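PDB 5SWV: pentafunctional AROM polypeptide from Schizosaccharomyces pombe, which catalyses five steps of the shikimate pathway, the fragment here carrying the 3-dehydroquinate dehydratase and shikimate dehydrogenase activities. Local coordinates for residues 247-252 / 279-284; 275-280 / 518-523; 301-306 / 336-341; 210-215 / 240-245; 255-260 / 284-289. All coordinates share one frame; numbering follows the deposited sequence.

Contact 1: residues 247-252 / 279-284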
# COMPACT_ATOMS: atom_id res chain seq x y z
N GLY A 247 -9.39 12.97 20.45
CA GLY A 247 -10.01 11.74 20.94
C GLY A 247 -10.62 10.77 19.91
O GLY A 247 -11.32 9.84 20.31
N GLU A 248 -10.36 10.98 18.62
CA GLU A 248 -10.85 10.07 17.57
C GLU A 248 -10.03 8.79 17.51
O GLU A 248 -10.61 7.72 17.51
CB GLU A 248 -10.84 10.74 16.20
CG GLU A 248 -12.04 11.66 15.93
CD GLU A 248 -13.34 10.90 15.63
OE1 GLU A 248 -13.52 10.43 14.48
OE2 GLU A 248 -14.19 10.82 16.55
N ILE A 249 -8.71 8.89 17.44
CA ILE A 249 -7.80 7.73 17.51
C ILE A 249 -7.26 7.56 18.92
O ILE A 249 -6.57 8.45 19.42
CB ILE A 249 -6.60 7.90 16.57
CG1 ILE A 249 -7.07 7.79 15.12
CG2 ILE A 249 -5.52 6.86 16.84
CD1 ILE A 249 -6.06 8.26 14.10
N LEU A 250 -7.54 6.41 19.54
CA LEU A 250 -7.06 6.12 20.90
C LEU A 250 -5.71 5.36 20.89
O LEU A 250 -5.43 4.61 19.97
CB LEU A 250 -8.11 5.32 21.70
CG LEU A 250 -9.49 5.93 21.99
CD1 LEU A 250 -10.24 5.12 23.04
CD2 LEU A 250 -9.43 7.39 22.43
N PRO A 251 -4.88 5.59 21.93
CA PRO A 251 -3.63 4.86 22.12
C PRO A 251 -3.82 3.39 22.31
O PRO A 251 -4.73 2.97 23.01
CB PRO A 251 -3.07 5.43 23.43
CG PRO A 251 -3.64 6.79 23.51
CD PRO A 251 -4.99 6.72 22.88
N GLU A 252 -2.90 2.62 21.75
CA GLU A 252 -3.01 1.18 21.66
C GLU A 252 -1.65 0.57 22.00
O GLU A 252 -0.59 1.15 21.68
CB GLU A 252 -3.50 0.75 20.28
CG GLU A 252 -5.03 0.72 20.15
CD GLU A 252 -5.54 0.69 18.70
OE1 GLU A 252 -5.07 -0.14 17.90
OE2 GLU A 252 -6.43 1.50 18.36
N LEU A 279 1.34 8.81 15.35
CA LEU A 279 0.51 7.91 16.13
C LEU A 279 1.02 7.79 17.57
O LEU A 279 2.22 7.91 17.81
CB LEU A 279 0.48 6.52 15.45
CG LEU A 279 -0.25 6.40 14.11
CD1 LEU A 279 -0.24 4.95 13.66
CD2 LEU A 279 -1.69 6.90 14.20
N PRO A 280 0.13 7.50 18.53
CA PRO A 280 0.50 7.53 19.94
C PRO A 280 0.73 6.15 20.54
O PRO A 280 0.60 6.00 21.75
CB PRO A 280 -0.77 8.10 20.57
CG PRO A 280 -1.86 7.44 19.78
CD PRO A 280 -1.31 7.20 18.38
N HIS A 281 1.07 5.16 19.73
CA HIS A 281 1.04 3.77 20.19
C HIS A 281 2.36 3.41 20.87
O HIS A 281 3.32 4.17 20.81
CB HIS A 281 0.73 2.83 19.01
CG HIS A 281 -0.54 3.14 18.26
ND1 HIS A 281 -1.74 3.42 18.87
CD2 HIS A 281 -0.79 3.18 16.92
CE1 HIS A 281 -2.67 3.64 17.96
NE2 HIS A 281 -2.12 3.49 16.77
N THR A 282 2.38 2.26 21.53
CA THR A 282 3.64 1.67 22.02
C THR A 282 3.77 0.25 21.50
O THR A 282 2.76 -0.39 21.22
CB THR A 282 3.70 1.65 23.55
OG1 THR A 282 2.52 1.01 24.06
CG2 THR A 282 3.78 3.06 24.09
N TYR A 283 5.01 -0.25 21.38
CA TYR A 283 5.29 -1.66 21.01
C TYR A 283 6.35 -2.23 21.95
O TYR A 283 7.41 -1.64 22.12
CB TYR A 283 5.77 -1.74 19.56
CG TYR A 283 5.89 -3.13 18.90
CD1 TYR A 283 6.88 -4.04 19.27
CD2 TYR A 283 5.05 -3.49 17.85
CE1 TYR A 283 7.00 -5.27 18.64
CE2 TYR A 283 5.17 -4.71 17.20
CZ TYR A 283 6.14 -5.60 17.59
OH TYR A 283 6.24 -6.80 16.94
N GLU A 284 6.06 -3.39 22.54
CA GLU A 284 6.91 -4.00 23.57
C GLU A 284 7.14 -5.49 23.35
O GLU A 284 6.20 -6.26 23.13
CB GLU A 284 6.26 -3.87 24.95
CG GLU A 284 6.21 -2.46 25.50
CD GLU A 284 5.03 -2.21 26.43
OE1 GLU A 284 5.31 -1.82 27.58
OE2 GLU A 284 3.85 -2.40 26.02

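Contact 2: residues 275-280 / 518-523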
# COMPACT_ATOMS: atom_id res chain seq x y z
N GLU A 275 6.09 7.27 15.17
CA GLU A 275 6.69 8.59 15.23
C GLU A 275 6.60 9.30 13.89
O GLU A 275 6.28 10.46 13.85
CB GLU A 275 8.14 8.45 15.64
CG GLU A 275 8.78 9.73 16.13
CD GLU A 275 10.31 9.72 16.01
OE1 GLU A 275 10.92 8.62 15.86
OE2 GLU A 275 10.89 10.83 16.07
N LEU A 276 6.89 8.59 12.81
CA LEU A 276 6.77 9.12 11.45
C LEU A 276 5.33 9.35 10.96
O LEU A 276 5.12 10.10 10.04
CB LEU A 276 7.49 8.22 10.45
CG LEU A 276 9.02 8.12 10.64
CD1 LEU A 276 9.58 6.86 9.97
CD2 LEU A 276 9.73 9.36 10.11
N LEU A 277 4.36 8.70 11.58
CA LEU A 277 2.96 8.83 11.18
C LEU A 277 2.06 9.56 12.17
O LEU A 277 0.85 9.70 11.93
CB LEU A 277 2.39 7.45 10.88
CG LEU A 277 2.77 7.06 9.45
CD1 LEU A 277 3.43 5.71 9.42
CD2 LEU A 277 1.54 7.12 8.57
N GLY A 278 2.64 10.06 13.27
CA GLY A 278 1.92 10.88 14.23
C GLY A 278 0.98 10.08 15.10
O GLY A 278 -0.04 10.60 15.56
N LEU A 279 1.34 8.81 15.35
CA LEU A 279 0.51 7.91 16.13
C LEU A 279 1.02 7.79 17.57
O LEU A 279 2.22 7.91 17.81
CB LEU A 279 0.48 6.52 15.45
CG LEU A 279 -0.25 6.40 14.11
CD1 LEU A 279 -0.24 4.95 13.66
CD2 LEU A 279 -1.69 6.90 14.20
N PRO A 280 0.13 7.50 18.53
CA PRO A 280 0.50 7.53 19.94
C PRO A 280 0.73 6.15 20.54
O PRO A 280 0.60 6.00 21.75
CB PRO A 280 -0.77 8.10 20.57
CG PRO A 280 -1.86 7.44 19.78
CD PRO A 280 -1.31 7.20 18.38
N MET A 518 -2.44 1.92 7.49
CA MET A 518 -1.53 2.88 6.85
C MET A 518 -0.17 2.27 6.59
O MET A 518 0.33 1.51 7.40
CB MET A 518 -1.36 4.09 7.77
CG MET A 518 -2.67 4.84 8.01
SD MET A 518 -2.60 6.26 9.12
CE MET A 518 -1.82 5.48 10.51
N THR A 519 0.42 2.61 5.44
CA THR A 519 1.79 2.21 5.17
C THR A 519 2.73 3.15 5.90
O THR A 519 2.32 4.21 6.34
CB THR A 519 2.17 2.28 3.69
OG1 THR A 519 2.10 3.63 3.26
CG2 THR A 519 1.25 1.38 2.83
N ALA A 520 3.98 2.73 6.02
CA ALA A 520 5.05 3.54 6.60
C ALA A 520 6.27 3.48 5.67
O ALA A 520 6.46 2.48 5.00
CB ALA A 520 5.38 3.01 7.98
N PRO A 521 7.13 4.52 5.66
CA PRO A 521 8.23 4.56 4.69
C PRO A 521 9.36 3.60 5.04
O PRO A 521 9.83 3.60 6.18
CB PRO A 521 8.72 6.00 4.78
CG PRO A 521 8.35 6.47 6.15
CD PRO A 521 7.33 5.52 6.72
N PHE A 522 9.80 2.81 4.06
CA PHE A 522 10.80 1.79 4.32
C PHE A 522 12.14 2.39 4.75
O PHE A 522 12.69 1.98 5.75
CB PHE A 522 10.99 0.90 3.10
CG PHE A 522 12.21 0.01 3.17
CD1 PHE A 522 12.15 -1.23 3.78
CD2 PHE A 522 13.42 0.43 2.61
CE1 PHE A 522 13.27 -2.04 3.83
CE2 PHE A 522 14.54 -0.38 2.66
CZ PHE A 522 14.47 -1.61 3.27
N ASP A 523 12.63 3.37 3.99
CA ASP A 523 13.99 3.91 4.18
C ASP A 523 14.33 4.37 5.60
O ASP A 523 15.32 3.91 6.17
CB ASP A 523 14.24 5.09 3.23
CG ASP A 523 14.54 4.66 1.81
OD1 ASP A 523 14.59 3.44 1.49
OD2 ASP A 523 14.74 5.58 0.99

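Contact 3: residues 301-306 / 336-341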
# COMPACT_ATOMS: atom_id res chain seq x y z
N PRO A 301 -7.98 -4.09 27.50
CA PRO A 301 -8.95 -3.23 26.77
C PRO A 301 -8.32 -2.42 25.61
O PRO A 301 -8.98 -2.21 24.59
CB PRO A 301 -9.49 -2.30 27.88
CG PRO A 301 -8.48 -2.35 28.98
CD PRO A 301 -7.85 -3.72 28.92
N ASP A 302 -7.05 -2.05 25.76
CA ASP A 302 -6.32 -1.23 24.78
C ASP A 302 -5.33 -2.01 23.86
O ASP A 302 -4.44 -1.42 23.24
CB ASP A 302 -5.58 -0.11 25.52
CG ASP A 302 -4.66 -0.62 26.65
OD1 ASP A 302 -4.73 -1.82 27.01
OD2 ASP A 302 -3.87 0.18 27.19
N PHE A 303 -5.50 -3.34 23.76
CA PHE A 303 -4.66 -4.19 22.92
C PHE A 303 -4.96 -3.91 21.47
O PHE A 303 -6.12 -4.00 21.04
CB PHE A 303 -4.92 -5.67 23.24
CG PHE A 303 -4.23 -6.64 22.30
CD1 PHE A 303 -2.88 -6.93 22.44
CD2 PHE A 303 -4.95 -7.29 21.29
CE1 PHE A 303 -2.26 -7.84 21.58
CE2 PHE A 303 -4.33 -8.20 20.43
CZ PHE A 303 -2.98 -8.47 20.57
N GLY A 304 -3.93 -3.57 20.71
CA GLY A 304 -4.05 -3.20 19.28
C GLY A 304 -3.59 -4.25 18.28
O GLY A 304 -3.94 -4.17 17.11
N GLY A 305 -2.79 -5.21 18.75
CA GLY A 305 -2.29 -6.31 17.95
C GLY A 305 -0.99 -6.88 18.51
O GLY A 305 -0.44 -6.33 19.45
N ALA A 306 -0.51 -7.98 17.94
CA ALA A 306 0.83 -8.48 18.29
C ALA A 306 1.46 -9.38 17.24
O ALA A 306 0.78 -10.13 16.55
CB ALA A 306 0.79 -9.19 19.63
N ILE A 336 -1.28 -11.04 14.93
CA ILE A 336 -2.59 -11.14 15.55
C ILE A 336 -3.29 -9.79 15.48
O ILE A 336 -2.78 -8.79 15.98
CB ILE A 336 -2.44 -11.57 17.03
CG1 ILE A 336 -1.77 -12.96 17.08
CG2 ILE A 336 -3.79 -11.56 17.74
CD1 ILE A 336 -1.46 -13.46 18.48
N ILE A 337 -4.47 -9.77 14.87
CA ILE A 337 -5.24 -8.55 14.63
C ILE A 337 -6.56 -8.62 15.41
O ILE A 337 -7.38 -9.51 15.16
CB ILE A 337 -5.59 -8.39 13.14
CG1 ILE A 337 -4.33 -8.43 12.27
CG2 ILE A 337 -6.38 -7.11 12.89
CD1 ILE A 337 -4.59 -8.93 10.88
N PRO A 338 -6.77 -7.69 16.34
CA PRO A 338 -8.06 -7.63 17.04
C PRO A 338 -9.09 -6.83 16.24
O PRO A 338 -8.74 -5.85 15.58
CB PRO A 338 -7.70 -6.93 18.34
CG PRO A 338 -6.53 -6.06 18.00
CD PRO A 338 -5.87 -6.61 16.76
N ILE A 339 -10.34 -7.27 16.29
CA ILE A 339 -11.46 -6.62 15.60
C ILE A 339 -12.58 -6.54 16.63
O ILE A 339 -13.03 -7.58 17.14
CB ILE A 339 -11.93 -7.46 14.38
CG1 ILE A 339 -10.78 -7.63 13.37
CG2 ILE A 339 -13.16 -6.85 13.71
CD1 ILE A 339 -11.10 -8.50 12.17
N ARG A 340 -13.00 -5.31 16.97
CA ARG A 340 -14.23 -5.09 17.77
C ARG A 340 -15.40 -4.88 16.81
O ARG A 340 -15.60 -3.78 16.30
CB ARG A 340 -14.13 -3.91 18.76
CG ARG A 340 -13.51 -4.24 20.13
CD ARG A 340 -12.08 -3.73 20.21
NE ARG A 340 -11.25 -4.50 21.13
CZ ARG A 340 -9.91 -4.46 21.16
NH1 ARG A 340 -9.22 -3.69 20.32
NH2 ARG A 340 -9.24 -5.22 22.04
N ILE A 341 -16.16 -5.95 16.57
CA ILE A 341 -17.37 -5.91 15.73
C ILE A 341 -18.48 -5.12 16.46
O ILE A 341 -19.30 -4.46 15.82
CB ILE A 341 -17.80 -7.35 15.30
CG1 ILE A 341 -16.68 -8.03 14.49
CG2 ILE A 341 -19.12 -7.32 14.51
CD1 ILE A 341 -16.92 -9.48 14.12

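Contact 4: residues 210-215 / 240-245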
# COMPACT_ATOMS: atom_id res chain seq x y z
N SER A 210 -13.07 20.21 10.36
CA SER A 210 -13.94 19.40 9.52
C SER A 210 -13.15 18.37 8.70
O SER A 210 -13.65 17.29 8.46
CB SER A 210 -14.79 20.27 8.59
OG SER A 210 -14.00 20.89 7.58
N ARG A 211 -11.93 18.71 8.28
CA ARG A 211 -11.04 17.75 7.59
C ARG A 211 -10.70 16.58 8.50
O ARG A 211 -10.73 15.42 8.08
CB ARG A 211 -9.71 18.41 7.17
CG ARG A 211 -9.80 19.47 6.08
CD ARG A 211 -8.44 20.11 5.91
NE ARG A 211 -8.36 21.12 4.87
CZ ARG A 211 -8.27 20.89 3.56
NH1 ARG A 211 -8.31 19.65 3.07
NH2 ARG A 211 -8.18 21.92 2.73
N ILE A 212 -10.37 16.91 9.74
CA ILE A 212 -10.02 15.94 10.76
C ILE A 212 -11.17 14.97 11.02
O ILE A 212 -10.93 13.77 11.14
CB ILE A 212 -9.57 16.69 12.04
CG1 ILE A 212 -8.18 17.31 11.80
CG2 ILE A 212 -9.55 15.78 13.26
CD1 ILE A 212 -7.90 18.51 12.67
N LEU A 213 -12.40 15.48 11.08
CA LEU A 213 -13.61 14.66 11.29
C LEU A 213 -14.14 13.91 10.05
O LEU A 213 -14.91 12.95 10.19
CB LEU A 213 -14.75 15.53 11.84
CG LEU A 213 -14.51 16.22 13.18
CD1 LEU A 213 -15.72 17.06 13.58
CD2 LEU A 213 -14.15 15.21 14.26
N ASN A 214 -13.76 14.35 8.85
CA ASN A 214 -14.13 13.65 7.63
C ASN A 214 -13.35 12.33 7.48
O ASN A 214 -12.17 12.34 7.16
CB ASN A 214 -13.91 14.54 6.43
CG ASN A 214 -14.27 13.85 5.13
OD1 ASN A 214 -15.42 13.67 4.83
ND2 ASN A 214 -13.26 13.43 4.38
N LYS A 215 -14.02 11.21 7.71
CA LYS A 215 -13.31 9.91 7.78
C LYS A 215 -13.06 9.33 6.41
O LYS A 215 -12.00 8.78 6.18
CB LYS A 215 -14.07 8.93 8.67
CG LYS A 215 -14.05 9.42 10.12
CD LYS A 215 -14.76 8.50 11.10
CE LYS A 215 -16.22 8.30 10.71
NZ LYS A 215 -17.07 8.10 11.91
N ASN A 240 -3.17 12.57 11.77
CA ASN A 240 -3.21 11.61 12.87
C ASN A 240 -2.99 12.31 14.22
O ASN A 240 -3.74 12.11 15.17
CB ASN A 240 -2.17 10.52 12.68
CG ASN A 240 -2.50 9.59 11.52
OD1 ASN A 240 -3.66 9.28 11.26
ND2 ASN A 240 -1.46 9.12 10.84
N GLU A 241 -1.96 13.14 14.29
CA GLU A 241 -1.72 13.92 15.48
C GLU A 241 -2.96 14.65 15.98
O GLU A 241 -3.25 14.66 17.17
CB GLU A 241 -0.60 14.91 15.23
CG GLU A 241 0.76 14.26 15.28
CD GLU A 241 1.88 15.22 14.92
OE1 GLU A 241 1.61 16.26 14.25
OE2 GLU A 241 3.04 14.93 15.29
N ALA A 242 -3.69 15.26 15.06
CA ALA A 242 -4.91 15.98 15.40
C ALA A 242 -5.99 15.02 15.89
O ALA A 242 -6.60 15.24 16.95
CB ALA A 242 -5.41 16.75 14.19
N ARG A 243 -6.21 13.94 15.14
CA ARG A 243 -7.18 12.92 15.52
C ARG A 243 -6.91 12.28 16.88
O ARG A 243 -7.84 11.88 17.58
CB ARG A 243 -7.28 11.85 14.44
CG ARG A 243 -8.06 12.34 13.23
CD ARG A 243 -8.01 11.39 12.06
NE ARG A 243 -8.86 11.89 10.97
CZ ARG A 243 -8.94 11.37 9.75
NH1 ARG A 243 -8.22 10.30 9.39
NH2 ARG A 243 -9.75 11.94 8.85
N VAL A 244 -5.65 12.17 17.25
CA VAL A 244 -5.31 11.66 18.57
C VAL A 244 -5.68 12.68 19.63
O VAL A 244 -6.28 12.34 20.65
CB VAL A 244 -3.82 11.28 18.67
CG1 VAL A 244 -3.43 10.94 20.11
CG2 VAL A 244 -3.51 10.10 17.75
N LEU A 245 -5.34 13.94 19.37
CA LEU A 245 -5.59 15.02 20.32
C LEU A 245 -7.06 15.30 20.55
O LEU A 245 -7.43 15.65 21.66
CB LEU A 245 -4.86 16.30 19.91
CG LEU A 245 -3.34 16.26 20.12
CD1 LEU A 245 -2.65 17.37 19.36
CD2 LEU A 245 -2.97 16.32 21.60

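Contact 5: residues 255-260 / 284-289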
# COMPACT_ATOMS: atom_id res chain seq x y z
N PHE A 255 2.59 -5.63 20.81
CA PHE A 255 3.48 -6.56 21.48
C PHE A 255 4.19 -7.51 20.51
O PHE A 255 3.84 -7.61 19.35
CB PHE A 255 2.68 -7.36 22.52
CG PHE A 255 2.11 -6.53 23.63
CD1 PHE A 255 2.87 -6.23 24.75
CD2 PHE A 255 0.83 -6.02 23.55
CE1 PHE A 255 2.35 -5.44 25.78
CE2 PHE A 255 0.30 -5.23 24.57
CZ PHE A 255 1.06 -4.95 25.69
N LEU A 256 5.23 -8.17 21.02
CA LEU A 256 5.89 -9.27 20.34
C LEU A 256 5.90 -10.46 21.30
O LEU A 256 6.37 -10.33 22.42
CB LEU A 256 7.33 -8.90 19.98
CG LEU A 256 8.20 -9.99 19.32
CD1 LEU A 256 7.58 -10.48 18.00
CD2 LEU A 256 9.62 -9.51 19.09
N PHE A 257 5.36 -11.60 20.88
CA PHE A 257 5.40 -12.81 21.66
C PHE A 257 6.44 -13.75 21.08
O PHE A 257 6.62 -13.80 19.86
CB PHE A 257 4.05 -13.50 21.62
CG PHE A 257 2.89 -12.65 22.04
CD1 PHE A 257 2.98 -11.80 23.15
CD2 PHE A 257 1.67 -12.73 21.37
CE1 PHE A 257 1.88 -11.05 23.54
CE2 PHE A 257 0.58 -11.99 21.77
CZ PHE A 257 0.68 -11.14 22.85
N GLY A 258 7.09 -14.51 21.95
CA GLY A 258 8.13 -15.47 21.55
C GLY A 258 9.19 -15.61 22.62
O GLY A 258 9.07 -15.02 23.70
N LYS A 259 10.24 -16.37 22.31
CA LYS A 259 11.33 -16.64 23.25
C LYS A 259 12.50 -17.33 22.55
O LYS A 259 12.32 -18.39 21.97
CB LYS A 259 10.83 -17.55 24.38
CG LYS A 259 11.75 -17.61 25.59
CD LYS A 259 11.29 -18.70 26.56
CE LYS A 259 12.31 -19.00 27.65
NZ LYS A 259 12.22 -17.98 28.73
N PRO A 260 13.71 -16.74 22.59
CA PRO A 260 14.11 -15.44 23.15
C PRO A 260 13.76 -14.26 22.22
O PRO A 260 13.86 -14.38 21.01
CB PRO A 260 15.63 -15.57 23.30
CG PRO A 260 16.03 -16.54 22.22
CD PRO A 260 14.87 -17.48 22.04
N GLU A 284 6.06 -3.39 22.54
CA GLU A 284 6.91 -4.00 23.57
C GLU A 284 7.14 -5.49 23.35
O GLU A 284 6.20 -6.26 23.13
CB GLU A 284 6.26 -3.87 24.95
CG GLU A 284 6.21 -2.46 25.50
CD GLU A 284 5.03 -2.21 26.43
OE1 GLU A 284 5.31 -1.82 27.58
OE2 GLU A 284 3.85 -2.40 26.02
N ALA A 285 8.39 -5.92 23.47
CA ALA A 285 8.67 -7.33 23.71
C ALA A 285 7.94 -7.81 24.98
O ALA A 285 7.94 -7.13 26.00
CB ALA A 285 10.17 -7.54 23.84
N PHE A 286 7.29 -8.96 24.89
CA PHE A 286 6.62 -9.59 26.03
C PHE A 286 6.94 -11.09 26.01
O PHE A 286 6.13 -11.92 25.57
CB PHE A 286 5.12 -9.32 26.00
CG PHE A 286 4.43 -9.68 27.29
CD1 PHE A 286 4.43 -8.79 28.37
CD2 PHE A 286 3.78 -10.90 27.44
CE1 PHE A 286 3.81 -9.12 29.57
CE2 PHE A 286 3.15 -11.23 28.63
CZ PHE A 286 3.17 -10.34 29.70
N GLU A 287 8.14 -11.41 26.49
CA GLU A 287 8.66 -12.77 26.48
C GLU A 287 7.91 -13.64 27.48
O GLU A 287 7.70 -13.21 28.60
CB GLU A 287 10.15 -12.75 26.82
CG GLU A 287 10.87 -14.01 26.40
CD GLU A 287 12.34 -13.98 26.74
OE1 GLU A 287 13.13 -13.37 25.97
OE2 GLU A 287 12.69 -14.59 27.77
N THR A 288 7.49 -14.84 27.08
CA THR A 288 6.85 -15.75 28.02
C THR A 288 7.34 -17.18 27.88
O THR A 288 7.78 -17.59 26.80
CB THR A 288 5.33 -15.76 27.89
OG1 THR A 288 4.96 -16.23 26.59
CG2 THR A 288 4.75 -14.38 28.15
N ASP A 289 7.23 -17.93 28.98
CA ASP A 289 7.71 -19.31 29.08
C ASP A 289 6.75 -20.30 28.43
O ASP A 289 7.18 -21.31 27.86
CB ASP A 289 7.96 -19.69 30.55
CG ASP A 289 9.21 -19.04 31.13
OD1 ASP A 289 10.14 -18.69 30.37
OD2 ASP A 289 9.27 -18.88 32.36
O HOH W 1 5.59 -14.52 24.56

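Contact 1: residues 247-252 / 279-284
The imidazole of His281 lies alongside the side chain of Glu252, both pointing the same way. Ring and carboxylate planes are 36° apart. The closest approach of these side chains is from Glu252 CB to His281 ND1, 3.5 Å. His281 CG stands anti to its carbonyl carbon (chi1 -55°), which places it 4.0 Å from Glu252 O. ND1 also faces the backbone: Glu252 N gives it a weak, bent hydrogen bond of 3.2 Å. Leu250 O sits at the ring edge, in plane, 3.5 Å from His281 CE1. A second bond ties the backbones together. Thr282 N donates to Glu252 O at 3.2 Å in a fairly straight bond (N-H...O 163°). The apolar part lies beside this. The rings of Pro251 and Pro280 cross at about a right angle, with Pro251 CG and Pro280 CG 4.2 Å apart. Ile249 CG2 adds a looser touch on Pro280 CD. Tyr274 and Phe254 meet the imidazole edge-to-face.

Segment 247-252 is the link from helix 236-245 of the dehydratase to strand 253-257 of the dehydrogenase. It is held here against the approach to strand 282-285. Glu252 OE1 lies 4.8 Å from His281 NE2, too far for a salt bridge. If the weak bond from Glu252 N holds, ND1 is the acceptor, and a neutral ring would then probably carry its proton on NE2.

Contact 2: residues 275-280 / 518-523
In both Leu279 and Met518, CG lies anti to the carbonyl carbon, and the Met518 chain then bends at chi3 (-52°), which places its methyl CE toward the leucine. The two side chains reach for each other tip to tip. Met518 CE is 3.6 Å from Leu279 CD1 and 4.0 Å from Leu279 CD2, touching both branches of the fork. Leu277 fills the middle of the contact. Its CD1 lies 3.6 Å from Ala520 CB and equally close to Thr519 O, a carbonyl that it helps to cover. Leu277 CD2 reaches Met518 CE at 4.2 Å. At the far end Leu276 CD1 meets the ring of Pro521, 4.0 Å from its CG. No hydrogen bond joins the segments; apart from Thr519 O, the touching groups are apolar.

The two backbones run roughly against each other, their touching parts 156° apart in direction. Leu276, Leu277 and Leu279 are therefore met by Pro521, Ala520 and Met518, in reverse order along the chain. Gly278, with positive phi, turns the chain between Leu277 and Leu279 as it leaves helix 266-277. Asn240 of helix 236-245 donates through ND2 to Leu277 O, and Met518 also touches this asparagine. Leu277 packs on Phe512 and Ala520 on Leu509, both of helix 500-516. The contact thus fits the C-terminal end of helix 266-277 against the connection between helices 500-516 and 522-530, with helix 236-245 alongside.

Contact 3: residues 301-306 / 336-341
Phe303 and Pro338 cross at about a right angle, Pro338 CG lying 3.9 Å from Phe303 CD2. Phe303 CG is anti to the backbone N (chi1 172°), which starts the ring off beside its own carbonyl carbon. The ring edge meets Ile336, whose CG2 lies 4.3 Å from Phe303 CZ. One ring face is covered by its own chain, with Gly305 N over the centre. The Pro338 ring is also turned to the backbone: its CD comes 3.1 Å from Gly304 O, where a proline has no N-H to offer.

Arg340 makes the polar side-chain contact. Its chain bends at chi2, and the guanidinium turns its edge to Phe303 O. Arg340 NH1 donates to this oxygen at 3.2 Å, in the guanidinium plane and nearly along the C=O axis, with an N-H...O angle of 162°. Arg340 NH2 adds a weak bond to the same atom. Pro301 O lies over one face of the guanidinium, towards its rim.

At the other end Ala306 and Ile336 form an antiparallel hydrogen-bonded pair. Ile336 N donates to Ala306 O at 2.8 Å, and Ala306 N to Ile336 O at 3.1 Å. Ile336 O also accepts from Trp515 NE1. Phe303 and Ala306 continue the apolar packing on to Phe255 of strand 253-257.

Strands 303-308 and 335-340 run at 153° to each other. They form one of the antiparallel steps in the mixed sheet of the shikimate dehydrogenase substrate-binding domain. Strand 335-340 pairs antiparallel with 345-350 as well, while 303-308 is parallel to 253-257.

Contact 4: residues 210-215 / 240-245
Arg243 grips the carbonyl of Ile212 side-on, with two nitrogens on one oxygen. The shorter bond runs from Arg243 NE to Ile212 O, 2.8 Å with an N-H...O angle of 158°. It lies in the carbonyl plane, on a lone pair. Arg243 NH2 reaches the same oxygen at 3.2 Å, coming from above the carbonyl plane and more bent, at 135°. Ile212 O stays within about 10° of the guanidinium plane for both. The Arg243 chain is extended from CG to NE, which carries the guanidinium from helix 236-245 to the end of helix 208-213. Arg243 NH2 also comes 3.0 Å from Asn214 O, but the angle is too poor for a hydrogen bond.

The apolar parts pack beside this grip. Ile212 and Arg243 slide past each other in opposite directions, with Ile212 CG2 3.7 Å from Arg243 CG. Ile212 CD1 rests on Ala242 CB.

Other polar groups of 210-215 are satisfied by further partners. Asn214 OD1 accepts from Arg187 NH1 and Leu200 N, while its ND2 bonds Thr218 OG1 and Phe216 O. Arg211 NH2 reaches Pro231 O.

Ile212 belongs to the last turn of helix 208-213, and Asn214 is the first residue to leave it. The positive guanidinium at the C-terminal end of this helix is probably favoured by the helix dipole. Here it joins helices 208-213 and 236-245, which precede and follow strand 218-220 in the TIM-barrel-type fold of type I dehydroquinase.

Contact 5: residues 255-260 / 284-289
Between Gly258 and Phe286 an ordered water stands where the register of the parallel strands would place the next backbone bond. It accepts from Gly258 N at 3.0 Å and donates to Phe286 O at 2.8 Å. It also donates to Thr288 OG1, which is bonded to Thr290 O as well. Before this point the pairing is direct: Leu256 N donates to Glu284 O, and Phe286 N donates to Leu256 O, each at 3.0 Å. These strands, 253-257 and 282-285, are joined by helix 266-277 in a beta-alpha-beta crossover of the substrate-binding domain.

Phe255 and Glu284 lie side by side on one face of the sheet. Phe255 CE1 is 3.4 Å from Glu284 OE2, and the ring and carboxylate planes are 25° apart. Phe255 CD1 also meets Phe286 CB at 4.0 Å.

Beyond the water, salt bridges join the segments. A cis peptide bond leads from Lys259 to Pro260. The lysine chain bends at chi4 (80°), which places NZ between two carboxylates. Lys259 NZ makes a salt bridge of 2.7 Å to Asp289 OD1, met nearly along its C-O bond. A longer one, 3.6 Å, goes from Lys259 NZ to Glu287 OE2. Glu287 OE1 in turn accepts from Ile261 N, which gives this carboxylate a second hold.

Water and ions thus take over from direct backbone pairing as the chains separate. The two carboxylates would favour the charged form of Lys259.

Along the chain contact 4 comes first, in the dehydratase. Its helix 236-245 leads directly into contact 1: Arg243 O probably accepts from Glu248 N and Ile249 N. Asn240 of the same helix also touches contact 2, about 16 Å from contact 4 between centres. Contacts 1, 3 and 5 all reach the mixed sheet of the substrate-binding domain. Contacts 1 and 5 share strand 282-285, and Phe255 and Phe257 of contact 5 pack on contact 3. Contact 2 spans the longest sequence gap, bringing the C-terminal region back to helix 266-277. Contacts 4 and 5 are about 33 Å apart between centres. The series therefore runs from the dehydratase, across the connection, into the dehydrogenase.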